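Local structure of protein HRI1 (Saccharomyces cerevisiae, 3RBY) at residues N18-T23 against G44-F49; N77-T82 against A165-V170; T99-N102 against V108-T111; M129-D134 against L140-P145; L198-D201 against S205-L208. The protein is of unknown function and not essential, but interacts with the protein kinase HRR25 and may interact with SEC72. All coordinates share one frame; numbering follows the deposited sequence.

Contact 1 (N18-T23 against G44-F49); sequences NERTFT and GDELSF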
# COMPACT_ATOMS: atom_id res chain seq x y z
N ASN A 18 -6.83 9.69 -6.64
CA ASN A 18 -6.01 10.49 -5.74
C ASN A 18 -6.19 9.91 -4.34
O ASN A 18 -7.01 9.01 -4.14
CB ASN A 18 -6.48 11.95 -5.74
CG ASN A 18 -5.49 12.90 -5.07
OD1 ASN A 18 -5.80 14.07 -4.85
ND2 ASN A 18 -4.29 12.40 -4.75
N GLU A 19 -5.42 10.39 -3.38
CA GLU A 19 -5.65 9.97 -2.00
C GLU A 19 -5.30 11.12 -1.07
O GLU A 19 -4.12 11.34 -0.77
CB GLU A 19 -4.85 8.70 -1.65
CG GLU A 19 -5.02 8.21 -0.21
CD GLU A 19 -6.49 8.00 0.14
OE1 GLU A 19 -7.02 6.92 -0.18
OE2 GLU A 19 -7.11 8.93 0.71
N ARG A 20 -6.32 11.85 -0.62
CA ARG A 20 -6.10 13.04 0.22
C ARG A 20 -6.17 12.73 1.72
O ARG A 20 -5.99 13.63 2.56
CB ARG A 20 -7.08 14.18 -0.14
CG ARG A 20 -6.92 14.75 -1.58
CD ARG A 20 -7.55 16.16 -1.75
NE ARG A 20 -7.05 17.09 -0.72
CZ ARG A 20 -7.83 17.71 0.16
NH1 ARG A 20 -7.29 18.51 1.08
NH2 ARG A 20 -9.15 17.54 0.13
N THR A 21 -6.42 11.47 2.07
CA THR A 21 -6.68 11.10 3.47
C THR A 21 -5.68 10.10 4.02
O THR A 21 -4.95 9.44 3.25
CB THR A 21 -8.04 10.42 3.61
OG1 THR A 21 -7.97 9.10 3.05
CG2 THR A 21 -9.13 11.20 2.88
N PHE A 22 -5.75 9.88 5.33
CA PHE A 22 -5.07 8.78 6.00
C PHE A 22 -6.17 7.86 6.55
O PHE A 22 -6.35 7.75 7.76
CB PHE A 22 -4.19 9.30 7.13
CG PHE A 22 -3.51 8.21 7.92
CD1 PHE A 22 -2.92 8.49 9.14
CD2 PHE A 22 -3.48 6.91 7.44
CE1 PHE A 22 -2.29 7.49 9.86
CE2 PHE A 22 -2.86 5.91 8.16
CZ PHE A 22 -2.26 6.20 9.38
N THR A 23 -6.91 7.23 5.64
CA THR A 23 -8.07 6.44 5.98
C THR A 23 -7.71 5.02 6.44
O THR A 23 -6.94 4.29 5.79
CB THR A 23 -9.02 6.35 4.78
OG1 THR A 23 -9.59 7.63 4.55
CG2 THR A 23 -10.15 5.31 5.03
N GLY A 44 -7.44 25.58 4.85
CA GLY A 44 -8.01 26.45 5.87
C GLY A 44 -9.51 26.25 5.99
O GLY A 44 -10.06 26.32 7.09
N ASP A 45 -10.17 26.00 4.87
CA ASP A 45 -11.61 25.81 4.84
C ASP A 45 -11.97 24.53 5.60
O ASP A 45 -12.98 24.45 6.30
CB ASP A 45 -12.13 25.70 3.41
CG ASP A 45 -12.38 27.07 2.77
OD1 ASP A 45 -12.37 27.15 1.52
OD2 ASP A 45 -12.59 28.05 3.52
N GLU A 46 -11.13 23.51 5.46
CA GLU A 46 -11.49 22.22 6.02
C GLU A 46 -10.85 21.92 7.38
O GLU A 46 -11.02 20.84 7.92
CB GLU A 46 -11.31 21.08 4.99
CG GLU A 46 -9.91 20.85 4.52
CD GLU A 46 -9.81 20.30 3.08
OE1 GLU A 46 -10.84 20.11 2.37
OE2 GLU A 46 -8.67 20.06 2.64
N LEU A 47 -10.17 22.91 7.96
CA LEU A 47 -9.54 22.75 9.28
C LEU A 47 -10.56 22.57 10.38
O LEU A 47 -10.28 21.93 11.40
CB LEU A 47 -8.64 23.94 9.62
CG LEU A 47 -7.29 24.02 8.91
CD1 LEU A 47 -6.68 25.42 9.05
CD2 LEU A 47 -6.35 22.94 9.45
N SER A 48 -11.75 23.14 10.19
CA SER A 48 -12.80 23.02 11.20
C SER A 48 -13.31 21.58 11.30
O SER A 48 -13.63 21.11 12.40
CB SER A 48 -13.94 24.00 10.94
OG SER A 48 -14.72 23.62 9.82
N PHE A 49 -13.37 20.89 10.16
CA PHE A 49 -13.76 19.47 10.13
C PHE A 49 -12.83 18.69 9.20
O PHE A 49 -13.19 18.42 8.04
CB PHE A 49 -15.19 19.34 9.61
CG PHE A 49 -15.76 17.96 9.73
CD1 PHE A 49 -15.93 17.38 10.97
CD2 PHE A 49 -16.12 17.24 8.59
CE1 PHE A 49 -16.44 16.10 11.10
CE2 PHE A 49 -16.64 15.96 8.70
CZ PHE A 49 -16.81 15.39 9.96
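Arg-20 and Glu-46 reach toward each other from opposite directions and meet in one salt bridge, the sole link between residues 18-23 and 44-49. NH1 of Arg-20 donates to OE2 of Glu-46 over 2.6 Å, and the bond is nearly straight, with an N-H...O angle of 165°. The acceptor lies close to the guanidinium plane, and the hydrogen arrives on the syn side of OE2. Guanidinium and carboxylate planes are only 20° apart, yet the pairing is one-pronged: NH2 of Arg-20 stays 3.8 Å from OE1 of Glu-46. The two side chains bridge backbones whose nearest CA atoms, those of Arg-20 and Glu-46, are 12.1 Å apart. Glu-46 covers its share with CG set between its own backbone N and carbonyl carbon (chi1 63°) and an extended chain beyond, while the arginine bends at chi3. The bridge joins two loops of the ten-stranded antiparallel sheet, one leading from strand 4-12 to strand 24-27 and the other from strand 33-38 to strand 51-57. Further out, OE2 of Glu-46 also accepts from the backbone N of Ser-43, and both side chains lie on Phe-39. The loop carrying Arg-20 is shaped by its own polar chain: OE2 of Glu-19 takes the backbone N of Thr-21 on its anti lone pair, at 3.0 Å. OG1 of Thr-21 accepts from OG1 of Thr-23 at 2.7 Å. Arg-8 pairs with the remaining carboxylate oxygen of Glu-19, and Asp-104 of the second subunit packs on Arg-20.

Contact 2 (N77-T82 against A165-V170); sequences NFWLDT and AYDGLV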
# COMPACT_ATOMS: atom_id res chain seq x y z
N ASN A 77 -26.06 0.17 5.25
CA ASN A 77 -26.96 1.20 5.75
C ASN A 77 -26.34 1.80 7.01
O ASN A 77 -26.57 1.31 8.12
CB ASN A 77 -28.36 0.64 6.02
CG ASN A 77 -29.11 0.33 4.74
OD1 ASN A 77 -29.12 -0.82 4.29
ND2 ASN A 77 -29.70 1.36 4.12
N PHE A 78 -25.55 2.84 6.82
CA PHE A 78 -24.70 3.35 7.90
C PHE A 78 -25.44 3.76 9.16
O PHE A 78 -26.54 4.32 9.11
CB PHE A 78 -23.85 4.51 7.37
CG PHE A 78 -23.01 4.15 6.18
CD1 PHE A 78 -23.26 4.71 4.94
CD2 PHE A 78 -22.01 3.20 6.30
CE1 PHE A 78 -22.49 4.35 3.83
CE2 PHE A 78 -21.24 2.83 5.21
CZ PHE A 78 -21.48 3.41 3.97
N TRP A 79 -24.83 3.48 10.30
CA TRP A 79 -25.33 3.99 11.57
C TRP A 79 -24.84 5.44 11.73
O TRP A 79 -25.63 6.39 11.80
CB TRP A 79 -24.81 3.11 12.71
CG TRP A 79 -25.30 3.51 14.06
CD1 TRP A 79 -26.46 4.18 14.35
CD2 TRP A 79 -24.63 3.30 15.32
NE1 TRP A 79 -26.56 4.38 15.71
CE2 TRP A 79 -25.46 3.85 16.33
CE3 TRP A 79 -23.43 2.69 15.68
CZ2 TRP A 79 -25.11 3.80 17.68
CZ3 TRP A 79 -23.09 2.64 17.03
CH2 TRP A 79 -23.93 3.20 18.01
N LEU A 80 -23.52 5.60 11.78
CA LEU A 80 -22.89 6.91 11.67
C LEU A 80 -22.65 7.23 10.19
O LEU A 80 -22.06 6.42 9.48
CB LEU A 80 -21.53 6.90 12.39
CG LEU A 80 -20.81 8.18 12.81
CD1 LEU A 80 -19.31 8.06 12.51
CD2 LEU A 80 -21.40 9.42 12.16
N ASP A 81 -23.11 8.39 9.74
CA ASP A 81 -22.75 8.93 8.43
C ASP A 81 -22.67 10.46 8.53
O ASP A 81 -23.69 11.14 8.53
CB ASP A 81 -23.78 8.53 7.37
CG ASP A 81 -23.44 9.06 5.99
OD1 ASP A 81 -22.65 10.03 5.89
OD2 ASP A 81 -23.97 8.51 5.00
N THR A 82 -21.46 11.00 8.64
CA THR A 82 -21.32 12.43 8.90
C THR A 82 -22.06 13.28 7.86
O THR A 82 -22.48 14.40 8.14
CB THR A 82 -19.85 12.88 9.02
OG1 THR A 82 -19.14 12.52 7.82
CG2 THR A 82 -19.19 12.26 10.25
N ALA A 165 -28.81 9.90 24.98
CA ALA A 165 -28.42 11.17 24.37
C ALA A 165 -27.25 11.05 23.38
O ALA A 165 -26.89 12.04 22.72
CB ALA A 165 -28.10 12.20 25.45
N TYR A 166 -26.66 9.86 23.29
CA TYR A 166 -25.45 9.68 22.49
C TYR A 166 -25.45 8.43 21.64
O TYR A 166 -26.01 7.40 22.03
CB TYR A 166 -24.23 9.58 23.40
CG TYR A 166 -23.80 10.87 24.03
CD1 TYR A 166 -22.92 11.73 23.37
CD2 TYR A 166 -24.23 11.22 25.30
CE1 TYR A 166 -22.50 12.91 23.96
CE2 TYR A 166 -23.82 12.39 25.90
CZ TYR A 166 -22.96 13.23 25.22
OH TYR A 166 -22.55 14.41 25.82
N ASP A 167 -24.79 8.53 20.49
CA ASP A 167 -24.35 7.37 19.73
C ASP A 167 -22.82 7.26 19.82
O ASP A 167 -22.12 8.28 19.78
CB ASP A 167 -24.78 7.50 18.27
CG ASP A 167 -26.28 7.37 18.10
OD1 ASP A 167 -26.83 8.06 17.21
OD2 ASP A 167 -26.90 6.59 18.84
N GLY A 168 -22.31 6.04 19.93
CA GLY A 168 -20.87 5.85 20.03
C GLY A 168 -20.40 4.42 19.87
O GLY A 168 -21.04 3.48 20.35
N LEU A 169 -19.25 4.26 19.20
CA LEU A 169 -18.66 2.94 18.95
C LEU A 169 -17.15 3.08 19.01
O LEU A 169 -16.57 3.97 18.38
CB LEU A 169 -19.04 2.49 17.54
CG LEU A 169 -19.61 1.10 17.23
CD1 LEU A 169 -18.91 0.50 16.03
CD2 LEU A 169 -19.55 0.17 18.43
N VAL A 170 -16.49 2.22 19.77
CA VAL A 170 -15.04 2.14 19.73
C VAL A 170 -14.65 0.72 19.30
O VAL A 170 -15.17 -0.26 19.84
CB VAL A 170 -14.40 2.52 21.08
CG1 VAL A 170 -12.89 2.28 21.06
CG2 VAL A 170 -14.68 3.98 21.36
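The indole of Trp-79 is pushed toward strand 166-173 and meets three successive residues of it along its six-membered ring. With CG anti to the backbone N (chi1 -178°), the ring stretches away from its own chain, and CZ3 brings its edge to CG of Leu-169 at 3.8 Å, that carbon lying in the ring plane. Next along the rim, CH2 of Trp-79 comes within 3.7 Å of the carbonyl O of Gly-168. Asp-167 meets the next rim atom obliquely, its carboxylate plane turned 59° from the indole and its OD2 3.5 Å from CZ2 of Trp-79. Phe-180 meets the indole edge-to-face, and Lys-160 also touches it, so three strands of the seven-stranded sheet contribute to its surroundings. At the margin of the ten-stranded sheet a classic beta bulge sets Trp-79 and Leu-80 together opposite Ala-56, and the contact thus joins the two sheets. Replacing the tryptophan by an alanine would probably open a gap beside Leu-169 and Phe-180 and remove this link between sheets. With no hydrogen bond between the segments, the sheets are held here by dispersion and shape, and the charge of Asp-167 is met by Lys-184 rather than by the indole.

Contact 3 (T99-N102 against V108-T111); sequences TWKN and VEET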
# COMPACT_ATOMS: atom_id res chain seq x y z
N THR A 99 -19.17 -3.77 -4.03
CA THR A 99 -18.57 -5.04 -4.40
C THR A 99 -17.08 -5.00 -4.10
O THR A 99 -16.41 -4.01 -4.40
CB THR A 99 -18.77 -5.31 -5.91
OG1 THR A 99 -20.17 -5.39 -6.20
CG2 THR A 99 -18.10 -6.61 -6.31
N TRP A 100 -16.57 -6.08 -3.52
CA TRP A 100 -15.18 -6.18 -3.11
C TRP A 100 -14.49 -7.35 -3.80
O TRP A 100 -14.96 -8.48 -3.77
CB TRP A 100 -15.13 -6.36 -1.59
CG TRP A 100 -15.71 -5.19 -0.87
CD1 TRP A 100 -17.04 -4.83 -0.82
CD2 TRP A 100 -15.00 -4.22 -0.09
NE1 TRP A 100 -17.18 -3.69 -0.06
CE2 TRP A 100 -15.95 -3.29 0.40
CE3 TRP A 100 -13.65 -4.04 0.25
CZ2 TRP A 100 -15.60 -2.20 1.21
CZ3 TRP A 100 -13.30 -2.95 1.05
CH2 TRP A 100 -14.27 -2.05 1.52
N LYS A 101 -13.35 -7.08 -4.42
CA LYS A 101 -12.64 -8.09 -5.19
C LYS A 101 -11.18 -8.16 -4.75
O LYS A 101 -10.43 -7.19 -4.92
CB LYS A 101 -12.71 -7.76 -6.69
CG LYS A 101 -14.11 -7.82 -7.34
CD LYS A 101 -14.23 -6.81 -8.50
CE LYS A 101 -14.98 -7.35 -9.72
NZ LYS A 101 -14.12 -8.19 -10.63
N ASN A 102 -10.78 -9.31 -4.18
CA ASN A 102 -9.39 -9.56 -3.82
C ASN A 102 -8.49 -9.64 -5.06
O ASN A 102 -8.84 -10.31 -6.04
CB ASN A 102 -9.25 -10.88 -3.03
CG ASN A 102 -9.87 -10.81 -1.64
OD1 ASN A 102 -9.88 -9.75 -1.00
ND2 ASN A 102 -10.38 -11.94 -1.17
N VAL A 108 -7.33 -5.12 -2.09
CA VAL A 108 -8.75 -5.37 -2.31
C VAL A 108 -9.40 -4.19 -3.00
O VAL A 108 -9.40 -3.06 -2.47
CB VAL A 108 -9.50 -5.63 -0.99
CG1 VAL A 108 -10.96 -6.03 -1.26
CG2 VAL A 108 -8.79 -6.69 -0.15
N GLU A 109 -9.97 -4.44 -4.18
CA GLU A 109 -10.66 -3.37 -4.91
C GLU A 109 -12.12 -3.28 -4.46
O GLU A 109 -12.89 -4.25 -4.62
CB GLU A 109 -10.60 -3.62 -6.42
CG GLU A 109 -11.44 -2.62 -7.24
CD GLU A 109 -11.60 -3.04 -8.70
OE1 GLU A 109 -11.00 -2.39 -9.57
OE2 GLU A 109 -12.35 -4.02 -8.96
N GLU A 110 -12.51 -2.12 -3.92
CA GLU A 110 -13.92 -1.86 -3.62
C GLU A 110 -14.52 -0.99 -4.73
O GLU A 110 -13.97 0.05 -5.07
CB GLU A 110 -14.09 -1.14 -2.28
CG GLU A 110 -15.52 -0.67 -2.02
CD GLU A 110 -15.61 0.38 -0.91
OE1 GLU A 110 -14.55 0.79 -0.36
OE2 GLU A 110 -16.74 0.81 -0.60
N THR A 111 -15.65 -1.43 -5.29
CA THR A 111 -16.34 -0.64 -6.31
C THR A 111 -17.81 -0.49 -5.97
O THR A 111 -18.36 -1.25 -5.16
CB THR A 111 -16.23 -1.30 -7.69
OG1 THR A 111 -16.77 -2.63 -7.63
CG2 THR A 111 -14.79 -1.34 -8.14
O HOH W 1 -14.84 -4.23 -7.02
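Trp-100 and Glu-110 are brought together by different first torsions: the indole CG is anti to its carbonyl carbon (chi1 -62°), whereas CG of the glutamate is anti to its backbone N (chi1 172°). The two side chains consequently run side by side, and the aliphatic part of Glu-110 lies under the ring. Its CB stands 3.6 Å from the centroid of the six-membered ring of Trp-100, almost on the normal, a CH-pi contact. The carboxylate continues nearly parallel to the ring, 12° from it, with CD of Glu-110 3.3 Å from CZ2 of Trp-100. At the ring edge, CE3 of Trp-100 meets CG1 of Val-108 at 3.7 Å. Beneath these side chains runs an antiparallel hairpin, in which the hydrogen-bonded pairs Thr-99/Thr-111 and Lys-101/Glu-109 alternate with the non-hydrogen-bonded pairs Trp-100/Glu-110 and Asn-102/Val-108. On the face bearing Thr-99 and Thr-111, a water lies 2.6 Å from OG1 of Thr-111 and also bonds to O of Thr-99. A serine in place of Trp-100 would probably leave the Glu-110 chain uncovered and Trp-130, which stacks on the indole, without its partner. OE1 of Glu-110 accepts from NE1 of Trp-130 and also lies close to Glu-128, whose like charge may raise its proton affinity, while the N-H of Trp-130 would probably work the other way by stabilising the anion.

Contact 4 (M129-D134 against L140-P145); sequences MWQPVD and LVIVSP. Unlike the reference sequence in segment 129-134: Met-129 (reference Leu).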
# COMPACT_ATOMS: atom_id res chain seq x y z
N MET A 129 -9.18 1.49 -3.50
CA MET A 129 -8.22 0.42 -3.33
C MET A 129 -7.79 0.33 -1.88
O MET A 129 -7.48 1.35 -1.25
CB MET A 129 -7.02 0.65 -4.25
CG MET A 129 -6.62 -0.58 -5.06
SD MET A 129 -7.97 -1.20 -6.05
CE MET A 129 -8.55 0.34 -6.69
N TRP A 130 -7.78 -0.90 -1.35
CA TRP A 130 -7.51 -1.12 0.06
C TRP A 130 -6.34 -2.05 0.32
O TRP A 130 -6.22 -3.11 -0.30
CB TRP A 130 -8.74 -1.69 0.79
CG TRP A 130 -9.90 -0.77 0.78
CD1 TRP A 130 -10.90 -0.72 -0.15
CD2 TRP A 130 -10.18 0.27 1.72
NE1 TRP A 130 -11.79 0.27 0.16
CE2 TRP A 130 -11.38 0.91 1.30
CE3 TRP A 130 -9.55 0.73 2.89
CZ2 TRP A 130 -11.95 1.97 2.01
CZ3 TRP A 130 -10.11 1.78 3.58
CH2 TRP A 130 -11.30 2.39 3.14
N GLN A 131 -5.51 -1.63 1.27
CA GLN A 131 -4.37 -2.41 1.71
C GLN A 131 -4.62 -3.02 3.10
O GLN A 131 -4.71 -2.30 4.10
CB GLN A 131 -3.12 -1.53 1.76
CG GLN A 131 -1.92 -2.27 2.33
CD GLN A 131 -1.42 -3.35 1.37
OE1 GLN A 131 -0.85 -3.03 0.32
NE2 GLN A 131 -1.65 -4.62 1.72
N PRO A 132 -4.76 -4.35 3.17
CA PRO A 132 -4.83 -5.00 4.48
C PRO A 132 -3.49 -4.85 5.16
O PRO A 132 -2.42 -5.03 4.54
CB PRO A 132 -5.07 -6.48 4.14
CG PRO A 132 -5.60 -6.47 2.71
CD PRO A 132 -4.94 -5.30 2.05
N VAL A 133 -3.54 -4.56 6.45
CA VAL A 133 -2.37 -4.21 7.21
C VAL A 133 -2.39 -5.06 8.51
O VAL A 133 -3.44 -5.60 8.89
CB VAL A 133 -2.38 -2.66 7.40
CG1 VAL A 133 -2.60 -2.24 8.83
CG2 VAL A 133 -1.13 -2.03 6.79
N ASP A 134 -1.25 -5.21 9.17
CA ASP A 134 -1.16 -6.11 10.33
C ASP A 134 -1.38 -5.32 11.61
O ASP A 134 -0.51 -4.55 12.03
CB ASP A 134 0.20 -6.82 10.37
CG ASP A 134 0.37 -7.71 11.60
OD1 ASP A 134 -0.41 -7.56 12.57
OD2 ASP A 134 1.29 -8.56 11.61
N LEU A 140 2.60 0.63 9.97
CA LEU A 140 1.71 0.15 8.93
C LEU A 140 2.44 -0.85 8.05
O LEU A 140 3.10 -0.48 7.08
CB LEU A 140 1.21 1.32 8.08
CG LEU A 140 -0.19 1.86 8.38
CD1 LEU A 140 -0.39 2.03 9.88
CD2 LEU A 140 -0.41 3.18 7.66
N VAL A 141 2.32 -2.13 8.38
CA VAL A 141 2.99 -3.18 7.62
C VAL A 141 2.02 -3.93 6.71
O VAL A 141 0.96 -4.38 7.14
CB VAL A 141 3.70 -4.19 8.54
CG1 VAL A 141 3.71 -3.69 9.97
CG2 VAL A 141 3.04 -5.56 8.45
N ILE A 142 2.40 -4.07 5.44
CA ILE A 142 1.58 -4.75 4.46
C ILE A 142 1.48 -6.24 4.76
O ILE A 142 2.45 -6.87 5.18
CB ILE A 142 2.13 -4.56 3.03
CG1 ILE A 142 1.81 -3.15 2.53
CG2 ILE A 142 1.56 -5.61 2.09
CD1 ILE A 142 2.84 -2.59 1.58
N VAL A 143 0.29 -6.81 4.54
CA VAL A 143 0.06 -8.22 4.81
C VAL A 143 -0.04 -8.96 3.48
O VAL A 143 -0.70 -8.46 2.56
CB VAL A 143 -1.28 -8.39 5.59
CG1 VAL A 143 -2.02 -9.66 5.18
CG2 VAL A 143 -1.04 -8.35 7.09
N SER A 144 0.59 -10.12 3.37
CA SER A 144 0.44 -10.97 2.17
C SER A 144 0.62 -10.26 0.83
O SER A 144 -0.30 -10.23 0.01
CB SER A 144 -0.96 -11.63 2.17
OG SER A 144 -1.18 -12.38 3.35
N PRO A 145 1.82 -9.69 0.58
CA PRO A 145 2.07 -9.11 -0.75
C PRO A 145 2.18 -10.20 -1.81
O PRO A 145 2.04 -9.93 -3.01
CB PRO A 145 3.43 -8.44 -0.59
CG PRO A 145 4.11 -9.23 0.52
CD PRO A 145 2.99 -9.57 1.47
O HOH W 2 -0.66 -7.12 0.23
O HOH W 3 0.20 -2.57 10.54
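Gln-131 turns its side chain across Ile-142 at about a right angle. From CB, the chain leaves with CG anti to the backbone N (chi1 175°) and then bends at chi2, which lays CG against CG1 of Ile-142. CD rests on that same CG1 at 3.4 Å, and OE1 of Gln-131 keeps close to it as well. At the tip, NE2 of Gln-131 touches CG2 of Ile-142 and donates back to O of Pro-132 at 3.0 Å. Val-143 N reaches this carbonyl from the opposite face of its plane, 3.2 Å from O of Pro-132, so two donors grip one oxygen. NE2 of Gln-131 also donates to a water that is bound in turn by O of Val-143. Further along, Asp-134 N bonds to O of Val-141 at 3.1 Å, and a second water spans O of Asp-134 and N of Val-141. Beside this bond, CB of Asp-134 touches CG2 of Val-141 and CG2 of Val-143. Leu-140 and Ile-142 also make backbone hydrogen bonds to the second subunit. Here the chain leaving strand 124-132, an inner strand of the ten-stranded sheet, folds back on itself through a single beta bridge, Val-133 with Ile-142, beside the subunit interface.

Contact 5 (L198-D201 against S205-L208); sequences LEKD and SEFL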
# COMPACT_ATOMS: atom_id res chain seq x y z
N LEU A 198 -3.22 4.59 19.27
CA LEU A 198 -2.28 3.52 18.96
C LEU A 198 -1.55 3.12 20.23
O LEU A 198 -0.94 3.96 20.90
CB LEU A 198 -1.29 3.98 17.88
CG LEU A 198 -0.18 3.01 17.43
CD1 LEU A 198 -0.75 1.80 16.72
CD2 LEU A 198 0.82 3.74 16.52
N GLU A 199 -1.62 1.83 20.57
CA GLU A 199 -0.81 1.30 21.67
C GLU A 199 0.55 0.88 21.11
O GLU A 199 0.65 -0.11 20.38
CB GLU A 199 -1.50 0.14 22.40
CG GLU A 199 -0.55 -0.57 23.38
CD GLU A 199 -1.22 -1.71 24.15
OE1 GLU A 199 -0.54 -2.75 24.42
OE2 GLU A 199 -2.41 -1.58 24.51
N LYS A 200 1.57 1.65 21.47
CA LYS A 200 2.94 1.46 21.01
C LYS A 200 3.58 0.28 21.73
O LYS A 200 3.16 -0.10 22.82
CB LYS A 200 3.76 2.72 21.33
CG LYS A 200 3.28 4.00 20.67
CD LYS A 200 3.62 4.02 19.19
CE LYS A 200 4.08 5.39 18.75
NZ LYS A 200 5.42 5.74 19.29
N ASP A 201 4.63 -0.29 21.12
CA ASP A 201 5.39 -1.36 21.75
C ASP A 201 5.90 -0.96 23.14
O ASP A 201 6.14 -1.83 23.98
CB ASP A 201 6.57 -1.80 20.87
CG ASP A 201 6.14 -2.22 19.46
OD1 ASP A 201 4.94 -2.48 19.23
OD2 ASP A 201 7.02 -2.29 18.57
N SER A 205 -0.00 4.40 25.06
CA SER A 205 -0.86 4.66 23.91
C SER A 205 -0.68 6.10 23.48
O SER A 205 -0.32 6.96 24.27
CB SER A 205 -2.32 4.39 24.24
OG SER A 205 -2.52 3.02 24.52
N GLU A 206 -0.94 6.35 22.21
CA GLU A 206 -0.73 7.69 21.69
C GLU A 206 -1.86 8.06 20.74
O GLU A 206 -2.36 7.20 19.99
CB GLU A 206 0.65 7.76 21.02
CG GLU A 206 0.72 8.58 19.74
CD GLU A 206 2.15 8.71 19.21
OE1 GLU A 206 2.34 9.38 18.17
OE2 GLU A 206 3.08 8.14 19.85
N PHE A 207 -2.28 9.32 20.78
CA PHE A 207 -3.37 9.82 19.94
C PHE A 207 -2.87 10.24 18.59
O PHE A 207 -2.18 11.25 18.46
CB PHE A 207 -4.06 11.03 20.60
CG PHE A 207 -4.91 10.66 21.79
CD1 PHE A 207 -6.23 10.26 21.62
CD2 PHE A 207 -4.38 10.70 23.07
CE1 PHE A 207 -7.02 9.90 22.72
CE2 PHE A 207 -5.16 10.34 24.18
CZ PHE A 207 -6.48 9.95 24.00
N LEU A 208 -3.23 9.48 17.56
CA LEU A 208 -2.86 9.85 16.20
C LEU A 208 -3.80 10.94 15.71
O LEU A 208 -3.48 11.72 14.81
CB LEU A 208 -2.97 8.64 15.29
CG LEU A 208 -2.08 7.46 15.66
CD1 LEU A 208 -2.06 6.45 14.53
CD2 LEU A 208 -0.65 7.92 16.01
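Leu-198 and Glu-206 face each other as an antiparallel hydrogen-bonded pair, followed toward the turn by the non-hydrogen-bonded pair Glu-199 and Ser-205, whose CA atoms are 4.0 Å apart. The first pair exchanges two backbone bonds: N of Leu-198 donates to O of Glu-206 at 2.8 Å, and N of Glu-206 returns the bond to O of Leu-198 at 2.7 Å. CA of Ser-205 adds a CA-H...O contact to that same oxygen of Leu-198, at 3.1 Å. Among the side chains, Lys-200 and Glu-206 make the polar link. The lysine is bent at chi2, chi3 and chi4, folding its chain back toward the partner strand, while the glutamate is extended beyond CG. They meet obliquely, and OE2 of Glu-206 lies 3.4 Å from NZ of Lys-200 in a salt bridge, with CE of the lysine also against the oxygen. On the other face of the hairpin, OG of Ser-205 sits 3.7 Å from CB of Glu-199, its first torsion (chi1 -65°) placing the hydroxyl beside its own backbone N. Apolar contact comes from CB of Leu-198, which meets CG of Leu-208 at 4.2 Å. Both leucines also pack on Trp-176, so this side of the hairpin rests on strand 176-183, which neighbours 192-199. Beyond the pairing, Asp-201 forms a salt bridge with Arg-175, and its backbone N donates to OE2 of Glu-138. The two segments form the end of the hairpin of strands 192-199 and 205-211, the latter an outermost strand of the seven-stranded antiparallel sheet, and the chain turns a corner at Leu-208.

Overall arrangement
From the N terminus, contact 1 closes first, tying the loop after strand 4-12 to the loop before strand 51-57. Contact 2 then opens at residues 77-82 and closes only at 165-170, joining the ten-stranded sheet to the seven-stranded one. Contacts 3 and 4 both nest inside that long loop, in series: the hairpin 96-102/108-114 closes before the fold-back after strand 124-132, and their neighbouring strands bring them into touch. Contact 5 follows last, closing the hairpin at the margin of the seven-stranded sheet. Contact 1 touches contact 2 through Phe-49 and Thr-82, and contact 4 through Phe-22 and Leu-140. No two contacts cross along the chain.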